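Local coordinates for lovastatin nonaketide synthase, polyketide synthase component (Aspergillus terreus, PDB 7CPX), which builds the polyketide skeleton of dihydromonacolin L, the lovastatin precursor, from malonyl-CoA as a homodimeric iterative synthase working with the partner protein LovC, at residues E1926-L1931 against L2094-L2099; I1965-P1970 against A2031-S2036. The protein carries 2 engineered substitutions. One frame throughout, in Å; residues are numbered along the deposited sequence.

Interaction 1 of 2, residues E1926-L1931 against L2094-L2099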
ATOM      1  N   GLU A1926     -52.073 -14.815 -37.047  1.00131.64           N
ATOM      2  CA  GLU A1926     -52.228 -16.125 -37.663  1.00131.64           C
ATOM      3  C   GLU A1926     -51.861 -17.226 -36.676  1.00131.64           C
ATOM      4  O   GLU A1926     -50.862 -17.133 -35.956  1.00131.64           O
ATOM      5  CB  GLU A1926     -51.360 -16.236 -38.914  1.00131.64           C
ATOM      6  CG  GLU A1926     -51.602 -17.501 -39.721  1.00131.64           C
ATOM      7  CD  GLU A1926     -50.739 -17.572 -40.965  1.00131.64           C
ATOM      8  OE1 GLU A1926     -49.941 -16.638 -41.190  1.00131.64           O
ATOM      9  OE2 GLU A1926     -50.859 -18.562 -41.716  1.00131.64           O
ATOM     10  N   ALA A1927     -52.678 -18.278 -36.647  1.00132.14           N
ATOM     11  CA  ALA A1927     -52.442 -19.428 -35.777  1.00132.14           C
ATOM     12  C   ALA A1927     -51.682 -20.518 -36.534  1.00132.14           C
ATOM     13  O   ALA A1927     -52.151 -21.641 -36.719  1.00132.14           O
ATOM     14  CB  ALA A1927     -53.764 -19.952 -35.227  1.00132.14           C
ATOM     15  N   ASP A1928     -50.481 -20.159 -36.976  1.00137.55           N
ATOM     16  CA  ASP A1928     -49.649 -21.066 -37.754  1.00137.55           C
ATOM     17  C   ASP A1928     -48.966 -22.060 -36.824  1.00137.55           C
ATOM     18  O   ASP A1928     -48.168 -21.669 -35.966  1.00137.55           O
ATOM     19  CB  ASP A1928     -48.614 -20.278 -38.554  1.00137.55           C
ATOM     20  CG  ASP A1928     -47.780 -21.162 -39.461  1.00137.55           C
ATOM     21  OD1 ASP A1928     -48.070 -22.374 -39.543  1.00137.55           O
ATOM     22  OD2 ASP A1928     -46.835 -20.644 -40.091  1.00137.55           O
ATOM     23  N   ASN A1929     -49.281 -23.347 -36.993  1.00141.05           N
ATOM     24  CA  ASN A1929     -48.641 -24.379 -36.187  1.00141.05           C
ATOM     25  C   ASN A1929     -47.156 -24.509 -36.496  1.00141.05           C
ATOM     26  O   ASN A1929     -46.405 -25.017 -35.655  1.00141.05           O
ATOM     27  CB  ASN A1929     -49.335 -25.724 -36.405  1.00141.05           C
ATOM     28  CG  ASN A1929     -50.781 -25.712 -35.951  1.00141.05           C
ATOM     29  OD1 ASN A1929     -51.082 -25.982 -34.788  1.00141.05           O
ATOM     30  ND2 ASN A1929     -51.687 -25.397 -36.869  1.00141.05           N
ATOM     31  N   ASN A1930     -46.716 -24.066 -37.676  1.00141.80           N
ATOM     32  CA  ASN A1930     -45.288 -24.071 -37.975  1.00141.80           C
ATOM     33  C   ASN A1930     -44.524 -23.232 -36.961  1.00141.80           C
ATOM     34  O   ASN A1930     -43.426 -23.605 -36.534  1.00141.80           O
ATOM     35  CB  ASN A1930     -45.048 -23.558 -39.394  1.00141.80           C
ATOM     36  CG  ASN A1930     -45.650 -24.465 -40.450  1.00141.80           C
ATOM     37  OD1 ASN A1930     -44.964 -25.312 -41.022  1.00141.80           O
ATOM     38  ND2 ASN A1930     -46.941 -24.294 -40.710  1.00141.80           N
ATOM     39  N   LEU A1931     -45.094 -22.093 -36.563  1.00136.62           N
ATOM     40  CA  LEU A1931     -44.587 -21.325 -35.428  1.00136.62           C
ATOM     41  C   LEU A1931     -44.996 -22.058 -34.149  1.00136.62           C
ATOM     42  O   LEU A1931     -45.869 -21.635 -33.388  1.00136.62           O
ATOM     43  CB  LEU A1931     -45.116 -19.899 -35.465  1.00136.62           C
ATOM     44  CG  LEU A1931     -44.831 -19.126 -36.755  1.00136.62           C
ATOM     45  CD1 LEU A1931     -45.516 -17.770 -36.734  1.00136.62           C
ATOM     46  CD2 LEU A1931     -43.334 -18.965 -36.970  1.00136.62           C
ATOM     47  N   LEU A2094     -39.359 -14.351 -43.169  1.00129.77           N
ATOM     48  CA  LEU A2094     -37.959 -14.717 -42.987  1.00129.77           C
ATOM     49  C   LEU A2094     -37.821 -15.891 -42.027  1.00129.77           C
ATOM     50  O   LEU A2094     -36.988 -16.780 -42.237  1.00129.77           O
ATOM     51  CB  LEU A2094     -37.163 -13.520 -42.478  1.00129.77           C
ATOM     52  CG  LEU A2094     -36.977 -12.327 -43.410  1.00129.77           C
ATOM     53  CD1 LEU A2094     -36.314 -11.188 -42.655  1.00129.77           C
ATOM     54  CD2 LEU A2094     -36.149 -12.718 -44.620  1.00129.77           C
ATOM     55  N   ALA A2095     -38.627 -15.910 -40.963  1.00128.35           N
ATOM     56  CA  ALA A2095     -38.569 -17.017 -40.015  1.00128.35           C
ATOM     57  C   ALA A2095     -38.907 -18.331 -40.704  1.00128.35           C
ATOM     58  O   ALA A2095     -38.264 -19.358 -40.463  1.00128.35           O
ATOM     59  CB  ALA A2095     -39.520 -16.759 -38.847  1.00128.35           C
ATOM     60  N   ARG A2096     -39.908 -18.307 -41.584  1.00132.28           N
ATOM     61  CA  ARG A2096     -40.299 -19.502 -42.317  1.00132.28           C
ATOM     62  C   ARG A2096     -39.189 -20.000 -43.231  1.00132.28           C
ATOM     63  O   ARG A2096     -39.253 -21.140 -43.701  1.00132.28           O
ATOM     64  CB  ARG A2096     -41.575 -19.219 -43.108  1.00132.28           C
ATOM     65  CG  ARG A2096     -42.817 -19.230 -42.229  1.00132.28           C
ATOM     66  CD  ARG A2096     -43.967 -18.443 -42.828  1.00132.28           C
ATOM     67  NE  ARG A2096     -45.174 -18.574 -42.020  1.00132.28           N
ATOM     68  CZ  ARG A2096     -46.278 -17.860 -42.192  1.00132.28           C
ATOM     69  NH1 ARG A2096     -46.362 -16.931 -43.130  1.00132.28           N
ATOM     70  NH2 ARG A2096     -47.324 -18.083 -41.402  1.00132.28           N
ATOM     71  N   GLN A2097     -38.174 -19.174 -43.492  1.00131.66           N
ATOM     72  CA  GLN A2097     -37.033 -19.627 -44.277  1.00131.66           C
ATOM     73  C   GLN A2097     -36.101 -20.531 -43.479  1.00131.66           C
ATOM     74  O   GLN A2097     -35.287 -21.239 -44.082  1.00131.66           O
ATOM     75  CB  GLN A2097     -36.244 -18.428 -44.807  1.00131.66           C
ATOM     76  CG  GLN A2097     -37.050 -17.486 -45.686  1.00131.66           C
ATOM     77  CD  GLN A2097     -36.187 -16.430 -46.349  1.00131.66           C
ATOM     78  OE1 GLN A2097     -34.959 -16.489 -46.290  1.00131.66           O
ATOM     79  NE2 GLN A2097     -36.826 -15.455 -46.985  1.00131.66           N
ATOM     80  N   GLY A2098     -36.194 -20.526 -42.149  1.00130.07           N
ATOM     81  CA  GLY A2098     -35.258 -21.279 -41.336  1.00130.07           C
ATOM     82  C   GLY A2098     -35.839 -21.926 -40.094  1.00130.07           C
ATOM     83  O   GLY A2098     -35.095 -22.249 -39.162  1.00130.07           O
ATOM     84  N   LEU A2099     -37.156 -22.120 -40.054  1.00132.14           N
ATOM     85  CA  LEU A2099     -37.770 -22.782 -38.905  1.00132.14           C
ATOM     86  C   LEU A2099     -37.185 -24.160 -38.624  1.00132.14           C
ATOM     87  O   LEU A2099     -36.942 -24.467 -37.444  1.00132.14           O
ATOM     88  CB  LEU A2099     -39.286 -22.899 -39.112  1.00132.14           C
ATOM     89  CG  LEU A2099     -40.036 -21.595 -39.376  1.00132.14           C
ATOM     90  CD1 LEU A2099     -41.499 -21.869 -39.695  1.00132.14           C
ATOM     91  CD2 LEU A2099     -39.916 -20.639 -38.204  1.00132.14           C
TER
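Arg2096 reaches out to the carboxylates of Glu1926 and Asp1928 and joins them in a three-residue salt-bridge network, the polar and more exposed half of this contact. Its chain is extended from CG to NE, which carries the guanidinium to the acids of the loop. Asp1928 meets it tip to tip and is held side-on by two nitrogens that share one oxygen: Arg2096 NH2 lies 2.9 Å from Asp1928 OD2, while Arg2096 NE makes a longer and more bent bond to the same atom. The other hydrogen of Arg2096 NH2 goes to Glu1926 OE1 at 3.0 Å, on a fairly straight path of 163°. That oxygen lies almost in the guanidinium plane, yet the arginine approaches it from above the carboxylate, and the two flat groups are turned 76° apart. A long arginine suits this place: it is able to reach both acids and balances two charges that would otherwise probably repel each other.

Asp1928 also shapes its own loop. Its CG stands anti to the backbone N (chi1 -176°). Asp1928 OD1 accepts from the backbone N of Asn1930 at 2.9 Å, an Asx turn, leaving OD2 for the arginine.

The apolar half is packed more deeply. Leu2099 spreads its two methyls over the loop, CD1 reaching Asn1930 CB at 3.9 Å and CD2 meeting CD2 of the buried Leu1931 at 4.0 Å. A branched leucine suits this position, since one methyl can lie on exposed Asn1930 while the other meets Leu1931.

Leu2099 also touches Met1939 of helix 1935-1953, the helix that follows the loop, and Ala2095 of helix 2085-2095 packs on Leu1943. Tyr1924 of strand 1923-1924 touches both Leu1931 and Arg2096, so the contact ties this strand-to-helix loop to helix 2085-2095 and the residues that follow.

Interaction 2 of 2, residues I1965-P1970 against A2031-S2036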
ATOM      1  N   ILE A1965     -22.053  -5.491 -43.705  1.00119.79           N
ATOM      2  CA  ILE A1965     -21.980  -5.390 -42.253  1.00119.79           C
ATOM      3  C   ILE A1965     -21.451  -6.700 -41.688  1.00119.79           C
ATOM      4  O   ILE A1965     -21.462  -7.741 -42.349  1.00119.79           O
ATOM      5  CB  ILE A1965     -23.346  -5.053 -41.613  1.00119.79           C
ATOM      6  CG1 ILE A1965     -24.318  -6.231 -41.751  1.00119.79           C
ATOM      7  CG2 ILE A1965     -23.931  -3.808 -42.253  1.00119.79           C
ATOM      8  CD1 ILE A1965     -25.655  -5.991 -41.098  1.00119.79           C
ATOM      9  N   LEU A1966     -20.996  -6.636 -40.439  1.00115.70           N
ATOM     10  CA  LEU A1966     -20.504  -7.796 -39.710  1.00115.70           C
ATOM     11  C   LEU A1966     -21.281  -7.930 -38.411  1.00115.70           C
ATOM     12  O   LEU A1966     -21.470  -6.942 -37.696  1.00115.70           O
ATOM     13  CB  LEU A1966     -19.007  -7.669 -39.420  1.00115.70           C
ATOM     14  CG  LEU A1966     -18.385  -8.771 -38.557  1.00115.70           C
ATOM     15  CD1 LEU A1966     -18.487 -10.119 -39.243  1.00115.70           C
ATOM     16  CD2 LEU A1966     -16.937  -8.443 -38.239  1.00115.70           C
ATOM     17  N   VAL A1967     -21.727  -9.147 -38.111  1.00117.22           N
ATOM     18  CA  VAL A1967     -22.451  -9.453 -36.883  1.00117.22           C
ATOM     19  C   VAL A1967     -21.608 -10.438 -36.090  1.00117.22           C
ATOM     20  O   VAL A1967     -21.242 -11.504 -36.604  1.00117.22           O
ATOM     21  CB  VAL A1967     -23.846 -10.029 -37.169  1.00117.22           C
ATOM     22  CG1 VAL A1967     -24.618 -10.202 -35.874  1.00117.22           C
ATOM     23  CG2 VAL A1967     -24.602  -9.131 -38.130  1.00117.22           C
ATOM     24  N   LEU A1968     -21.321 -10.094 -34.839  1.00113.05           N
ATOM     25  CA  LEU A1968     -20.376 -10.832 -34.014  1.00113.05           C
ATOM     26  C   LEU A1968     -21.117 -11.713 -33.017  1.00113.05           C
ATOM     27  O   LEU A1968     -22.009 -11.243 -32.304  1.00113.05           O
ATOM     28  CB  LEU A1968     -19.443  -9.872 -33.275  1.00113.05           C
ATOM     29  CG  LEU A1968     -18.486 -10.506 -32.262  1.00113.05           C
ATOM     30  CD1 LEU A1968     -17.644 -11.589 -32.914  1.00113.05           C
ATOM     31  CD2 LEU A1968     -17.597  -9.444 -31.639  1.00113.05           C
ATOM     32  N   ASN A1969     -20.735 -12.986 -32.976  1.00114.11           N
ATOM     33  CA  ASN A1969     -21.281 -13.962 -32.041  1.00114.11           C
ATOM     34  C   ASN A1969     -22.809 -13.895 -31.940  1.00114.11           C
ATOM     35  O   ASN A1969     -23.355 -13.734 -30.846  1.00114.11           O
ATOM     36  CB  ASN A1969     -20.653 -13.784 -30.666  1.00114.11           C
ATOM     37  CG  ASN A1969     -20.981 -14.925 -29.725  1.00114.11           C
ATOM     38  OD1 ASN A1969     -21.376 -16.007 -30.157  1.00114.11           O
ATOM     39  ND2 ASN A1969     -20.817 -14.689 -28.430  1.00114.11           N
ATOM     40  N   PRO A1970     -23.521 -14.012 -33.056  1.00117.76           N
ATOM     41  CA  PRO A1970     -24.973 -14.117 -32.992  1.00117.76           C
ATOM     42  C   PRO A1970     -25.394 -15.550 -32.727  1.00117.76           C
ATOM     43  O   PRO A1970     -24.622 -16.487 -32.980  1.00117.76           O
ATOM     44  CB  PRO A1970     -25.415 -13.653 -34.384  1.00117.76           C
ATOM     45  CG  PRO A1970     -24.312 -14.109 -35.264  1.00117.76           C
ATOM     46  CD  PRO A1970     -23.044 -13.981 -34.451  1.00117.76           C
ATOM     47  N   ALA A2031     -20.566  -1.593 -40.865  1.00119.16           N
ATOM     48  CA  ALA A2031     -21.221  -1.572 -39.568  1.00119.16           C
ATOM     49  C   ALA A2031     -20.900  -2.853 -38.815  1.00119.16           C
ATOM     50  O   ALA A2031     -20.692  -3.913 -39.415  1.00119.16           O
ATOM     51  CB  ALA A2031     -22.740  -1.414 -39.705  1.00119.16           C
ATOM     52  N   LEU A2032     -20.855  -2.737 -37.491  1.00114.35           N
ATOM     53  CA  LEU A2032     -20.615  -3.861 -36.598  1.00114.35           C
ATOM     54  C   LEU A2032     -21.796  -4.008 -35.652  1.00114.35           C
ATOM     55  O   LEU A2032     -22.242  -3.024 -35.050  1.00114.35           O
ATOM     56  CB  LEU A2032     -19.323  -3.668 -35.803  1.00114.35           C
ATOM     57  CG  LEU A2032     -19.011  -4.753 -34.769  1.00114.35           C
ATOM     58  CD1 LEU A2032     -18.868  -6.109 -35.435  1.00114.35           C
ATOM     59  CD2 LEU A2032     -17.754  -4.410 -33.992  1.00114.35           C
ATOM     60  N   VAL A2033     -22.295  -5.232 -35.523  1.00117.62           N
ATOM     61  CA  VAL A2033     -23.431  -5.545 -34.667  1.00117.62           C
ATOM     62  C   VAL A2033     -22.960  -6.620 -33.698  1.00117.62           C
ATOM     63  O   VAL A2033     -22.897  -7.804 -34.050  1.00117.62           O
ATOM     64  CB  VAL A2033     -24.648  -6.012 -35.472  1.00117.62           C
ATOM     65  CG1 VAL A2033     -25.801  -6.339 -34.545  1.00117.62           C
ATOM     66  CG2 VAL A2033     -25.050  -4.948 -36.478  1.00117.62           C
ATOM     67  N   ASP A2034     -22.618  -6.218 -32.478  1.00116.83           N
ATOM     68  CA  ASP A2034     -22.128  -7.149 -31.465  1.00116.83           C
ATOM     69  C   ASP A2034     -23.327  -7.694 -30.700  1.00116.83           C
ATOM     70  O   ASP A2034     -23.886  -7.019 -29.832  1.00116.83           O
ATOM     71  CB  ASP A2034     -21.138  -6.462 -30.533  1.00116.83           C
ATOM     72  CG  ASP A2034     -20.601  -7.395 -29.463  1.00116.83           C
ATOM     73  OD1 ASP A2034     -20.897  -8.607 -29.522  1.00116.83           O
ATOM     74  OD2 ASP A2034     -19.882  -6.915 -28.562  1.00116.83           O
ATOM     75  N   LEU A2035     -23.723  -8.922 -31.023  1.00117.81           N
ATOM     76  CA  LEU A2035     -24.791  -9.616 -30.321  1.00117.81           C
ATOM     77  C   LEU A2035     -24.256 -10.584 -29.278  1.00117.81           C
ATOM     78  O   LEU A2035     -25.022 -11.395 -28.748  1.00117.81           O
ATOM     79  CB  LEU A2035     -25.682 -10.360 -31.316  1.00117.81           C
ATOM     80  CG  LEU A2035     -26.258  -9.512 -32.452  1.00117.81           C
ATOM     81  CD1 LEU A2035     -27.261 -10.315 -33.260  1.00117.81           C
ATOM     82  CD2 LEU A2035     -26.899  -8.244 -31.916  1.00117.81           C
ATOM     83  N   SER A2036     -22.961 -10.521 -28.976  1.00115.48           N
ATOM     84  CA  SER A2036     -22.369 -11.403 -27.982  1.00115.48           C
ATOM     85  C   SER A2036     -22.976 -11.128 -26.615  1.00115.48           C
ATOM     86  O   SER A2036     -22.691 -10.096 -25.998  1.00115.48           O
ATOM     87  CB  SER A2036     -20.852 -11.220 -27.937  1.00115.48           C
ATOM     88  OG  SER A2036     -20.256 -12.131 -27.030  1.00115.48           O
TER
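Ile1965 and Ala2031 open a pair of neighbouring parallel strands in a five-stranded sheet with strand order 3-2-1-4-5, a Rossmann-like fold; here strand 1964-1968, the middle one, pairs with strand 2031-2034. Ile1965 CG2 touches Ala2031 CB at 3.7 Å, and both residues lie against Ile1953 of helix 1935-1953, where small Ala2031 lets the bulkier Ile1965 and Ile1953 come close.

Leu1966 engages the backbone twice, its N giving to Ala2031 O and its O accepting from Val2033 N, each at 2.9 Å. On the other face its side chain runs beside Leu2032, pointing the same way, and Leu2032 continues onto Met2048 and Met2049 of helix 2041-2051.

Val1967 returns to the face of Ile1965. With CG1 anti to its backbone N (chi1 -174°), that methyl meets Leu2035 CD1 at 3.7 Å, and CG2 lies against Val2033; beta-branched valines suit both strands.

Leu1968 N binds Val2033 O, and its O takes the N of Leu2035. Asp2034, pointing the same way as Leu1968, uses both oxygens: OD1 accepts from Ser2036 N in an Asx turn, and OD2 hydrogen-bonds to Thr2045 OG1.

Just after the strand, Asn1969 adopts a left-handed backbone conformation, which asparagine tolerates well. Its ND2 gives an almost in-plane bond of 3.0 Å to Ser2036 OG, which also bonds to Asp2038 O. Finally Pro1970 CB sits 4.0 Å from Leu2035 CD1.

Overall arrangement
Interaction 2 is core and interaction 1 is surface: the strand pair is almost wholly buried and held by regular backbone bonds with aliphatic side chains on both faces, whereas 1926-1931 against 2094-2099 relies on charged side chains next to an apolar patch of similar extent. Their centres lie 25 Å apart and they do not touch, but both draw on helix 1935-1953, through Met1939 and Leu1943 in interaction 1 and through Ile1953 in interaction 2. Each also uses an aspartate in an Asx turn. In the loop its second oxygen pairs with an arginine; in the sheet, where the aspartate is buried, it bonds to the neutral hydroxyl of Thr2045.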